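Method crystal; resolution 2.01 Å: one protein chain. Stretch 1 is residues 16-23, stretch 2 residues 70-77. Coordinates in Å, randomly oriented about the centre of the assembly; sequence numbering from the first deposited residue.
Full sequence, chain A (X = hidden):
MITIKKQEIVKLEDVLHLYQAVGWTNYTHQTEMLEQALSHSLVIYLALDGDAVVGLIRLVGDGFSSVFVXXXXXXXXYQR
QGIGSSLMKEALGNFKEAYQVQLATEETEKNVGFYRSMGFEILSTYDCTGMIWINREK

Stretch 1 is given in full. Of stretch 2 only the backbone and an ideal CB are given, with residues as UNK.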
# COMPACT_ATOMS: atom_id res chain seq x y z
N LEU A 16 -0.24 -4.49 13.62
CA LEU A 16 0.52 -5.75 13.47
C LEU A 16 -0.37 -6.89 13.04
O LEU A 16 0.04 -7.71 12.22
CB LEU A 16 1.28 -6.11 14.74
CG LEU A 16 2.28 -7.28 14.66
CD1 LEU A 16 3.39 -7.02 13.66
CD2 LEU A 16 2.85 -7.55 16.04
N HIS A 17 -1.59 -6.93 13.55
CA HIS A 17 -2.58 -7.92 13.08
C HIS A 17 -2.79 -7.91 11.56
O HIS A 17 -3.05 -8.94 10.94
CB HIS A 17 -3.92 -7.78 13.85
CG HIS A 17 -4.71 -6.55 13.49
ND1 HIS A 17 -4.32 -5.30 13.89
CD2 HIS A 17 -5.87 -6.40 12.81
CE1 HIS A 17 -5.18 -4.41 13.42
NE2 HIS A 17 -6.14 -5.06 12.78
N LEU A 18 -2.69 -6.74 10.93
CA LEU A 18 -2.85 -6.68 9.46
C LEU A 18 -1.66 -7.38 8.74
O LEU A 18 -1.85 -8.17 7.83
CB LEU A 18 -2.92 -5.21 9.02
CG LEU A 18 -4.11 -4.36 9.46
CD1 LEU A 18 -4.00 -2.95 8.86
CD2 LEU A 18 -5.36 -5.01 9.04
N TYR A 19 -0.44 -7.05 9.14
CA TYR A 19 0.78 -7.67 8.58
C TYR A 19 0.83 -9.18 8.90
O TYR A 19 1.07 -9.98 7.98
CB TYR A 19 2.04 -6.95 9.06
CG TYR A 19 2.15 -5.53 8.56
CD1 TYR A 19 2.74 -5.24 7.31
CD2 TYR A 19 1.66 -4.47 9.34
CE1 TYR A 19 2.84 -3.90 6.85
CE2 TYR A 19 1.75 -3.16 8.89
CZ TYR A 19 2.34 -2.88 7.64
OH TYR A 19 2.41 -1.57 7.24
N GLN A 20 0.56 -9.56 10.15
CA GLN A 20 0.29 -10.99 10.49
C GLN A 20 -0.70 -11.63 9.53
O GLN A 20 -0.48 -12.73 9.04
CB GLN A 20 -0.18 -11.17 11.95
CG GLN A 20 0.95 -11.06 12.94
CD GLN A 20 0.55 -10.77 14.39
OE1 GLN A 20 -0.58 -10.40 14.72
NE2 GLN A 20 1.54 -10.88 15.28
N ALA A 21 -1.80 -10.94 9.24
CA ALA A 21 -2.84 -11.47 8.36
C ALA A 21 -2.33 -11.79 6.97
O ALA A 21 -3.07 -12.35 6.14
CB ALA A 21 -3.98 -10.48 8.28
N VAL A 22 -1.09 -11.39 6.69
CA VAL A 22 -0.51 -11.66 5.38
C VAL A 22 0.84 -12.46 5.20
O VAL A 22 1.29 -12.53 4.07
CB VAL A 22 -0.55 -10.40 4.40
CG1 VAL A 22 -1.99 -9.95 4.11
CG2 VAL A 22 0.29 -9.28 4.90
N GLY A 23 1.54 -12.96 6.24
CA GLY A 23 2.20 -12.16 7.33
C GLY A 23 3.55 -11.74 6.68
O GLY A 23 3.54 -10.79 5.86
N UNK A 70 3.79 1.17 -0.96
CA UNK A 70 4.63 0.17 -0.29
C UNK A 70 3.81 -0.97 0.35
O UNK A 70 4.08 -2.15 0.09
CB UNK A 70 5.48 0.85 0.78
N UNK A 71 2.79 -0.64 1.14
CA UNK A 71 1.89 -1.68 1.73
C UNK A 71 0.48 -1.34 1.33
O UNK A 71 0.07 -0.16 1.40
CB UNK A 71 2.01 -1.76 3.25
N UNK A 72 -0.24 -2.34 0.85
CA UNK A 72 -1.69 -2.26 0.72
C UNK A 72 -2.30 -3.55 1.27
O UNK A 72 -2.12 -4.64 0.69
CB UNK A 72 -2.10 -2.03 -0.74
N UNK A 73 -3.00 -3.43 2.39
CA UNK A 73 -3.50 -4.62 3.09
C UNK A 73 -4.95 -4.41 3.40
O UNK A 73 -5.31 -3.36 3.93
CB UNK A 73 -2.71 -4.90 4.37
N UNK A 74 -5.79 -5.38 3.02
CA UNK A 74 -7.12 -5.53 3.58
C UNK A 74 -7.20 -6.95 4.20
O UNK A 74 -6.65 -7.93 3.65
CB UNK A 74 -8.20 -5.31 2.51
N UNK A 75 -7.81 -7.06 5.39
CA UNK A 75 -8.13 -8.41 5.93
C UNK A 75 -8.85 -9.23 4.90
O UNK A 75 -9.86 -8.76 4.32
CB UNK A 75 -8.98 -8.32 7.20
N UNK A 76 -8.30 -10.44 4.61
CA UNK A 76 -8.77 -11.29 3.55
C UNK A 76 -10.18 -11.65 3.81
O UNK A 76 -10.82 -12.18 2.93
CB UNK A 76 -7.91 -12.54 3.40
N UNK A 77 -10.68 -11.32 5.01
CA UNK A 77 -12.07 -11.63 5.35
C UNK A 77 -13.06 -10.56 4.85
O UNK A 77 -14.22 -10.88 4.60
CB UNK A 77 -12.20 -11.78 6.87

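The strand of stretch 2 runs nearly at right angles to the helix of stretch 1, at 88° with a closest axial approach of 8.6 Å, so its positions meet different parts of the helix and the turn that follows it.

At position 70 the ideal CB has nothing of stretch 1 within 5.5 Å. The contact sets no demand here, and a polar side chain would do as well as any other. The residue is Gln-70, whose side chain makes no contact with stretch 1.

Position 71 is more telling. Its CA-to-CB bond points toward stretch 1, and the ideal CB lies 4.0 Å from OH of Tyr-19, leaving room for a short side chain that can meet a hydroxyl. Asp, Asn, Ser or Thr would suit, and an acceptor would use the phenol as a donor. The deposited residue is Asp-71. With chi1 in the m well, it receives a hydrogen bond from Tyr-19, OH to OD2 of Asp-71 being 2.6 Å, a short bond made at the edge of the ring, near its plane.

Position 72 follows with extended backbone angles (-134/112), and its CB is out of reach of stretch 1. Many residues would fit; Leu-72 occupies it and makes no contact here.

The alternation brings position 73 back toward stretch 1. Its ideal CB is 4.7 Å from CB of Leu-18 and 5.1 Å from CG1 of Val-22, and one face of the Tyr-19 ring lies beyond. These surroundings are apolar and call for Val, Ile, Leu or Met, with a branched side chain able to reach several neighbours at once. Ile-73 does so and has the largest covered area of stretch 2. Its CD1 sits over the Tyr-19 ring, 3.9 Å from the centroid and 20° off the normal, a CH-pi contact. Meanwhile CG2 of Ile-73 packs 4.0 Å from CB of Leu-18 and 4.2 Å from CG1 of Val-22. The same tyrosine is thus engaged by its hydroxyl and by its face.

At position 74 the CA-to-CB bond points away, so stretch 1 does not discriminate among side chains. Val-74 is found.

Beyond the strand, position 75 has its CB sideways, 5.2 Å from CD2 of Leu-18, so a side chain must extend to gain much contact. The CB of Ala-21 adds to a greasy surface that Leu, Ile or Met could cover. Leu-75 brings its end nearer: its CD2 lies 3.6 Å from CB of Ala-21 and 4.0 Å from CD2 of Leu-18.

Position 76 points toward stretch 1, but its ideal CB finds nothing within 5.5 Å. Its phi of -61° is compatible with proline, though small or polar residues would also be acceptable. Pro-76 lies against the turn, its CG 4.0 Å from O of Ala-21 and its CD 4.4 Å from CB of Ala-21.

Position 77 is out of reach and unconstrained by stretch 1; Ser-77 ends the segment there without contact.

Stretch 2 70-77: QDLIVLPS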
# COMPACT_ATOMS: atom_id res chain seq x y z
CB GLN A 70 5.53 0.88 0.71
CG GLN A 70 6.40 -0.03 1.60
CD GLN A 70 7.28 -1.00 0.78
OE1 GLN A 70 7.65 -0.70 -0.34
NE2 GLN A 70 7.55 -2.16 1.34
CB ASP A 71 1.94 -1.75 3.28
CG ASP A 71 3.33 -2.04 3.84
OD1 ASP A 71 4.10 -2.83 3.25
OD2 ASP A 71 3.63 -1.48 4.91
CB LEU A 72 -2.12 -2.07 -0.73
CG LEU A 72 -3.62 -1.93 -1.01
CD1 LEU A 72 -4.22 -0.74 -0.23
CD2 LEU A 72 -3.92 -1.78 -2.51
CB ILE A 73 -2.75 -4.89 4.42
CG1 ILE A 73 -1.26 -5.13 4.17
CG2 ILE A 73 -3.35 -6.11 5.15
CD1 ILE A 73 -0.43 -5.13 5.39
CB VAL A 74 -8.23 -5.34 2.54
CG1 VAL A 74 -9.62 -5.44 3.22
CG2 VAL A 74 -8.11 -4.00 1.86
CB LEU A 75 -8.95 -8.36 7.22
CG LEU A 75 -8.25 -7.75 8.41
CD1 LEU A 75 -9.26 -7.54 9.60
CD2 LEU A 75 -7.00 -8.60 8.84
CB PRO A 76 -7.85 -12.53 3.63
CG PRO A 76 -6.62 -12.03 4.27
CD PRO A 76 -7.13 -11.04 5.30
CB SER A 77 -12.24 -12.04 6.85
OG SER A 77 -11.52 -11.25 7.75
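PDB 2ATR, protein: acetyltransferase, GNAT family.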